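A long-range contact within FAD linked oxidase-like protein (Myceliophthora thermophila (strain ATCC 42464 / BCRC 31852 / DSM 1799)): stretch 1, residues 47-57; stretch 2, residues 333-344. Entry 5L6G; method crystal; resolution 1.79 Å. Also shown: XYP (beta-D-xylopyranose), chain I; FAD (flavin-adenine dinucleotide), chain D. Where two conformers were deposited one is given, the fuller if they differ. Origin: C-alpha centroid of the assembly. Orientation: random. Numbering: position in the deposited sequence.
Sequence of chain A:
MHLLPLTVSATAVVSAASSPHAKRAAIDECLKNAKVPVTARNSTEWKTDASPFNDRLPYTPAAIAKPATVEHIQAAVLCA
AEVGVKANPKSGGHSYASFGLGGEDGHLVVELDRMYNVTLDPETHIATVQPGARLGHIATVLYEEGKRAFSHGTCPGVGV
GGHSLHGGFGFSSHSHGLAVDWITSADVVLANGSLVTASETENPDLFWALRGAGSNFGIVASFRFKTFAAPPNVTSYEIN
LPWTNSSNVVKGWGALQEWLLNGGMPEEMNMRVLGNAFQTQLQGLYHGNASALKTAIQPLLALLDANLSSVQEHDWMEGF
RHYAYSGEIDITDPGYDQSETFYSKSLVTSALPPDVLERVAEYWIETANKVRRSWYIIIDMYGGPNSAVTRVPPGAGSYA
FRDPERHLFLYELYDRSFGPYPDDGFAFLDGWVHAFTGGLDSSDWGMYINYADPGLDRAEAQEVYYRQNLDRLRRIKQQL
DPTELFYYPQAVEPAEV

Stretch 1 (47-57) KTDASPFNDRL
Stretch 2 (333-344) DPGYDQSETFYS

Six hydrogen bonds join the two stretches, and the shortest lies at a partly exposed margin: Ser-339 OG (chi1 p) donates at 2.5 Å to OD2 of Asp-55, whose CA-to-CB bond points toward the other stretch, with chi1 m and chi2 -43°. The same Asp-55 OD2 accepts a hydrogen bond from a water at 2.6 Å, and this water lies 2.8 Å from Thr-341 OG1, so one small bridge ties the acid to a second hydroxyl.

The backbones meet in a single beta bridge between Asn-54 and Glu-340, CA to CA 5.3 Å. Glu-340 N donates to Phe-53 O at 2.9 Å (160°), and Asp-55 N donates to Glu-340 O at 2.7 Å (152°). Residue numbers rise together: Phe-53 faces Ser-339 (CA-CA 4.4 Å) and Asp-55 faces Thr-341 (CA-CA 4.9 Å). Asn-54 CA also approaches Glu-340 O at 3.2 Å as a CA-H...O contact. Glu-340 is extended (phi/psi -140/164), whereas Asn-54 (-90/103) opens a type I turn through Leu-57, closed by Leu-57 N to Asn-54 O at 2.9 Å.

Beyond the bridge the Asn-54 side chain (chi1 t, chi2 -14°) takes over from the backbone. An amide carries both donor and acceptor, and it uses them as a peptide group would: Phe-342 N donates to Asn-54 OD1 at 3.2 Å, and Asn-54 ND2 donates to Phe-342 O at 2.9 Å. Asn-54 OD1 also accepts from Arg-56 N at 3.0 Å, bracing the turn. Arg-56, with chi1 to chi4 at t, t, p and 75°, sends NE to Phe-342 O at 2.9 Å. Its guanidinium has donors to spare: Arg-56 NH1 reaches xylose O1 at 2.8 Å and Arg-56 NH2 the same O1 at 3.2 Å. Arg-56 NH2 also lies 3.8 Å from Tyr-343 CD1.

The packing centres on two buried phenylalanines. Phe-53 (chi1 t, chi2 70°) and Phe-342 (chi1 p, chi2 -82°) meet rim to rim, with centroids 5.6 Å apart, planes at 57°, and Phe-53 CE2 3.4 Å from Phe-342 CE1. Flat, apolar rings suit this layered site: Glu-340 N lies over one face of Phe-53 and the flavin methyl C8M over the opposite face, Phe-53 CE2 to FAD C8M being 3.4 Å, while Asn-54 CG covers a face of Phe-342.

Farther out, the CA-to-CB bond of helical Thr-48 (chi1 m) points toward a second type I turn, Asp-333 to Tyr-336, and its small methyl fits there, Thr-48 CG2 lying 3.1 Å from Pro-334 O and 3.9 Å from Gly-335 CA. Glycine suits the turn: an ideal CB on Gly-335 would be crowded by Asp-333 OD1 (3.0 Å), which accepts from Gly-335 N at 2.6 Å. Altogether 684 Å² is buried between the stretches, both sides summed.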

# COMPACT_ATOMS: atom_id res chain seq x y z
N LYS A 47 -4.71 -4.36 -24.32
CA LYS A 47 -5.71 -3.60 -23.58
C LYS A 47 -5.69 -4.03 -22.12
O LYS A 47 -5.60 -3.20 -21.22
CB LYS A 47 -7.10 -3.81 -24.20
CG LYS A 47 -8.23 -3.05 -23.53
CD LYS A 47 -8.28 -1.59 -23.97
CE LYS A 47 -9.38 -0.84 -23.22
NZ LYS A 47 -9.28 0.63 -23.40
N THR A 48 -5.72 -5.33 -21.88
CA THR A 48 -5.72 -5.87 -20.53
C THR A 48 -4.43 -5.52 -19.81
O THR A 48 -4.46 -4.96 -18.72
CB THR A 48 -5.85 -7.40 -20.58
OG1 THR A 48 -7.10 -7.73 -21.19
CG2 THR A 48 -5.80 -8.01 -19.20
N ASP A 49 -3.29 -5.84 -20.43
CA ASP A 49 -2.00 -5.61 -19.78
C ASP A 49 -1.69 -4.13 -19.53
O ASP A 49 -1.08 -3.78 -18.53
CB ASP A 49 -0.87 -6.27 -20.58
CG ASP A 49 -0.83 -7.78 -20.41
OD1 ASP A 49 -1.47 -8.29 -19.45
OD2 ASP A 49 -0.16 -8.47 -21.20
N ALA A 50 -2.13 -3.27 -20.45
CA ALA A 50 -1.90 -1.84 -20.32
C ALA A 50 -2.90 -1.09 -19.42
O ALA A 50 -2.68 0.08 -19.09
CB ALA A 50 -1.89 -1.20 -21.71
N SER A 51 -4.00 -1.73 -19.02
CA SER A 51 -5.11 -1.00 -18.40
C SER A 51 -4.86 -0.72 -16.92
O SER A 51 -4.53 -1.63 -16.17
CB SER A 51 -6.43 -1.77 -18.56
OG SER A 51 -6.27 -3.13 -18.18
N PRO A 52 -5.04 0.55 -16.49
CA PRO A 52 -4.75 1.00 -15.14
C PRO A 52 -5.78 0.44 -14.18
O PRO A 52 -6.83 -0.02 -14.60
CB PRO A 52 -4.93 2.52 -15.25
CG PRO A 52 -6.00 2.68 -16.26
CD PRO A 52 -5.73 1.61 -17.27
N PHE A 53 -5.49 0.48 -12.89
CA PHE A 53 -6.54 0.30 -11.91
C PHE A 53 -7.38 1.58 -11.87
O PHE A 53 -8.61 1.54 -11.81
CB PHE A 53 -5.99 0.03 -10.51
CG PHE A 53 -7.06 0.08 -9.48
CD1 PHE A 53 -8.03 -0.92 -9.43
CD2 PHE A 53 -7.16 1.15 -8.62
CE1 PHE A 53 -9.06 -0.86 -8.51
CE2 PHE A 53 -8.18 1.22 -7.68
CZ PHE A 53 -9.13 0.21 -7.63
N ASN A 54 -6.69 2.71 -11.91
CA ASN A 54 -7.37 3.99 -11.92
C ASN A 54 -7.64 4.41 -13.35
O ASN A 54 -6.73 4.87 -14.04
CB ASN A 54 -6.54 5.06 -11.21
CG ASN A 54 -7.34 6.34 -10.93
OD1 ASN A 54 -8.43 6.56 -11.47
ND2 ASN A 54 -6.78 7.18 -10.08
N ASP A 55 -8.88 4.26 -13.79
CA ASP A 55 -9.28 4.63 -15.14
C ASP A 55 -9.13 6.10 -15.46
O ASP A 55 -9.23 6.49 -16.62
CB ASP A 55 -10.73 4.23 -15.41
CG ASP A 55 -10.89 2.76 -15.62
OD1 ASP A 55 -10.05 2.18 -16.34
OD2 ASP A 55 -11.85 2.20 -15.06
N ARG A 56 -8.92 6.92 -14.44
CA ARG A 56 -8.62 8.34 -14.67
C ARG A 56 -7.24 8.52 -15.32
O ARG A 56 -7.00 9.55 -15.93
CB ARG A 56 -8.65 9.10 -13.36
CG ARG A 56 -8.66 10.61 -13.50
CD ARG A 56 -8.81 11.27 -12.14
NE ARG A 56 -7.68 11.09 -11.25
CZ ARG A 56 -6.51 11.73 -11.37
NH1 ARG A 56 -6.30 12.58 -12.37
NH2 ARG A 56 -5.54 11.51 -10.49
N LEU A 57 -6.37 7.52 -15.16
CA LEU A 57 -4.96 7.64 -15.50
C LEU A 57 -4.42 6.49 -16.36
O LEU A 57 -3.49 5.76 -15.96
CB LEU A 57 -4.15 7.76 -14.21
CG LEU A 57 -4.40 9.02 -13.38
CD1 LEU A 57 -3.64 8.91 -12.07
CD2 LEU A 57 -4.05 10.31 -14.15
N ASP A 333 -5.71 -14.80 -12.59
CA ASP A 333 -6.05 -14.70 -14.01
C ASP A 333 -5.43 -13.43 -14.59
O ASP A 333 -5.68 -12.33 -14.07
CB ASP A 333 -7.58 -14.66 -14.19
CG ASP A 333 -8.03 -14.81 -15.65
OD1 ASP A 333 -7.35 -14.32 -16.58
OD2 ASP A 333 -9.12 -15.40 -15.88
N PRO A 334 -4.65 -13.56 -15.68
CA PRO A 334 -4.10 -12.38 -16.36
C PRO A 334 -5.18 -11.44 -16.95
O PRO A 334 -4.90 -10.27 -17.22
CB PRO A 334 -3.21 -12.98 -17.46
CG PRO A 334 -3.76 -14.35 -17.69
CD PRO A 334 -4.24 -14.81 -16.35
N GLY A 335 -6.40 -11.93 -17.12
CA GLY A 335 -7.53 -11.10 -17.54
C GLY A 335 -8.02 -10.10 -16.49
O GLY A 335 -8.88 -9.27 -16.78
N TYR A 336 -7.50 -10.21 -15.26
CA TYR A 336 -7.81 -9.26 -14.20
C TYR A 336 -7.94 -7.84 -14.76
O TYR A 336 -7.04 -7.35 -15.45
CB TYR A 336 -6.72 -9.28 -13.14
CG TYR A 336 -7.02 -8.39 -11.97
CD1 TYR A 336 -7.79 -8.84 -10.91
CD2 TYR A 336 -6.53 -7.08 -11.91
CE1 TYR A 336 -8.08 -8.03 -9.83
CE2 TYR A 336 -6.81 -6.26 -10.82
CZ TYR A 336 -7.57 -6.75 -9.79
OH TYR A 336 -7.86 -5.97 -8.71
N ASP A 337 -9.07 -7.20 -14.47
CA ASP A 337 -9.35 -5.88 -15.03
C ASP A 337 -10.26 -5.02 -14.14
O ASP A 337 -10.98 -4.16 -14.66
CB ASP A 337 -9.95 -6.03 -16.43
CG ASP A 337 -11.32 -6.69 -16.43
OD1 ASP A 337 -11.91 -6.87 -15.34
OD2 ASP A 337 -11.82 -7.05 -17.52
N GLN A 338 -10.22 -5.23 -12.82
CA GLN A 338 -11.00 -4.40 -11.92
C GLN A 338 -10.45 -2.98 -12.04
O GLN A 338 -9.22 -2.79 -12.07
CB GLN A 338 -10.89 -4.88 -10.47
CG GLN A 338 -11.44 -6.28 -10.23
CD GLN A 338 -12.90 -6.39 -10.61
OE1 GLN A 338 -13.23 -6.88 -11.70
NE2 GLN A 338 -13.78 -5.93 -9.73
N SER A 339 -11.33 -2.00 -12.19
CA SER A 339 -10.87 -0.62 -12.24
C SER A 339 -11.93 0.35 -11.70
O SER A 339 -13.10 0.04 -11.67
CB SER A 339 -10.46 -0.24 -13.65
OG SER A 339 -11.57 -0.23 -14.52
N GLU A 340 -11.46 1.52 -11.26
CA GLU A 340 -12.32 2.60 -10.78
C GLU A 340 -11.76 3.91 -11.29
O GLU A 340 -10.61 3.97 -11.75
CB GLU A 340 -12.38 2.63 -9.25
CG GLU A 340 -12.85 1.33 -8.65
CD GLU A 340 -12.93 1.34 -7.15
OE1 GLU A 340 -12.67 2.36 -6.49
OE2 GLU A 340 -13.25 0.26 -6.61
N THR A 341 -12.59 4.95 -11.21
CA THR A 341 -12.17 6.29 -11.60
C THR A 341 -12.19 7.13 -10.35
O THR A 341 -13.22 7.29 -9.72
CB THR A 341 -13.12 6.90 -12.64
OG1 THR A 341 -13.18 6.04 -13.78
CG2 THR A 341 -12.66 8.28 -13.08
N PHE A 342 -11.05 7.70 -9.98
CA PHE A 342 -10.95 8.37 -8.70
C PHE A 342 -9.72 9.27 -8.58
O PHE A 342 -8.78 9.20 -9.40
CB PHE A 342 -10.94 7.32 -7.58
CG PHE A 342 -9.72 6.43 -7.60
CD1 PHE A 342 -9.67 5.33 -8.44
CD2 PHE A 342 -8.62 6.70 -6.81
CE1 PHE A 342 -8.54 4.52 -8.49
CE2 PHE A 342 -7.49 5.88 -6.84
CZ PHE A 342 -7.46 4.79 -7.69
N TYR A 343 -9.76 10.09 -7.53
CA TYR A 343 -8.60 10.78 -7.01
C TYR A 343 -8.44 10.36 -5.56
O TYR A 343 -9.41 10.11 -4.90
CB TYR A 343 -8.75 12.30 -7.10
CG TYR A 343 -7.55 13.05 -6.56
CD1 TYR A 343 -6.28 12.76 -6.98
CD2 TYR A 343 -7.70 14.07 -5.62
CE1 TYR A 343 -5.17 13.44 -6.50
CE2 TYR A 343 -6.59 14.76 -5.13
CZ TYR A 343 -5.33 14.44 -5.58
OH TYR A 343 -4.20 15.10 -5.11
N SER A 344 -7.20 10.27 -5.09
CA SER A 344 -6.95 9.85 -3.72
C SER A 344 -5.76 10.57 -3.12
O SER A 344 -4.85 11.00 -3.83
CB SER A 344 -6.76 8.34 -3.65
OG SER A 344 -6.37 7.92 -2.36
O1 XYP I . -3.59 13.36 -12.19
C1 XYP I . -3.26 14.47 -11.39
C2 XYP I . -3.77 15.74 -12.08
C3 XYP I . -3.47 16.92 -11.19
C4 XYP I . -4.15 16.70 -9.86
C5 XYP I . -3.69 15.39 -9.25
O2 XYP I . -3.16 15.92 -13.38
O3 XYP I . -3.99 18.13 -11.76
O4 XYP I . -3.83 17.80 -9.02
O5 XYP I . -3.92 14.31 -10.15
PA FAD D . 1.68 -1.65 -9.26
O1A FAD D . 1.93 -2.87 -10.12
O2A FAD D . 0.90 -0.54 -9.89
O5B FAD D . 3.02 -1.17 -8.59
C5B FAD D . 3.10 -0.06 -7.70
C4B FAD D . 4.52 0.47 -7.66
O4B FAD D . 5.39 -0.57 -7.22
C3B FAD D . 5.02 0.89 -9.03
O3B FAD D . 5.95 1.94 -8.87
C2B FAD D . 5.74 -0.33 -9.53
O2B FAD D . 6.69 -0.06 -10.55
C1B FAD D . 6.34 -0.87 -8.25
N9A FAD D . 6.56 -2.31 -8.35
C8A FAD D . 5.67 -3.26 -8.63
N7A FAD D . 6.27 -4.48 -8.65
C5A FAD D . 7.55 -4.26 -8.35
C6A FAD D . 8.73 -5.10 -8.23
N6A FAD D . 8.56 -6.43 -8.41
N1A FAD D . 9.91 -4.50 -7.96
C2A FAD D . 10.04 -3.18 -7.77
N3A FAD D . 8.97 -2.34 -7.86
C4A FAD D . 7.74 -2.84 -8.15
N1 FAD D . -2.64 -0.52 0.47
C2 FAD D . -2.52 -0.78 1.81
O2 FAD D . -1.47 -0.42 2.41
N3 FAD D . -3.50 -1.45 2.48
C4 FAD D . -4.62 -1.90 1.87
O4 FAD D . -5.54 -2.52 2.48
C4X FAD D . -4.83 -1.65 0.43
N5 FAD D . -5.93 -2.06 -0.26
C5X FAD D . -6.09 -1.85 -1.62
C6 FAD D . -7.21 -2.30 -2.33
C7 FAD D . -7.33 -2.04 -3.70
C7M FAD D . -8.56 -2.53 -4.42
C8 FAD D . -6.24 -1.32 -4.45
C8M FAD D . -6.30 -1.09 -5.96
C9 FAD D . -5.13 -0.90 -3.73
C9A FAD D . -5.01 -1.11 -2.35
N10 FAD D . -3.89 -0.66 -1.60
C10 FAD D . -3.74 -0.90 -0.23
C1' FAD D . -2.80 0.07 -2.22
C2' FAD D . -1.69 -0.83 -2.67
O2' FAD D . -0.93 -1.18 -1.51
C3' FAD D . -0.82 0.01 -3.59
O3' FAD D . -1.57 0.53 -4.69
C4' FAD D . 0.32 -0.87 -4.10
O4' FAD D . 1.47 -0.05 -4.34
C5' FAD D . -0.12 -1.59 -5.35
O5' FAD D . 0.77 -2.67 -5.62
P FAD D . 0.69 -3.34 -7.05
O1P FAD D . 1.81 -4.30 -7.26
O2P FAD D . -0.70 -3.84 -7.30
O3P FAD D . 0.77 -2.04 -7.99
O HOH W 1 -13.90 3.30 -13.86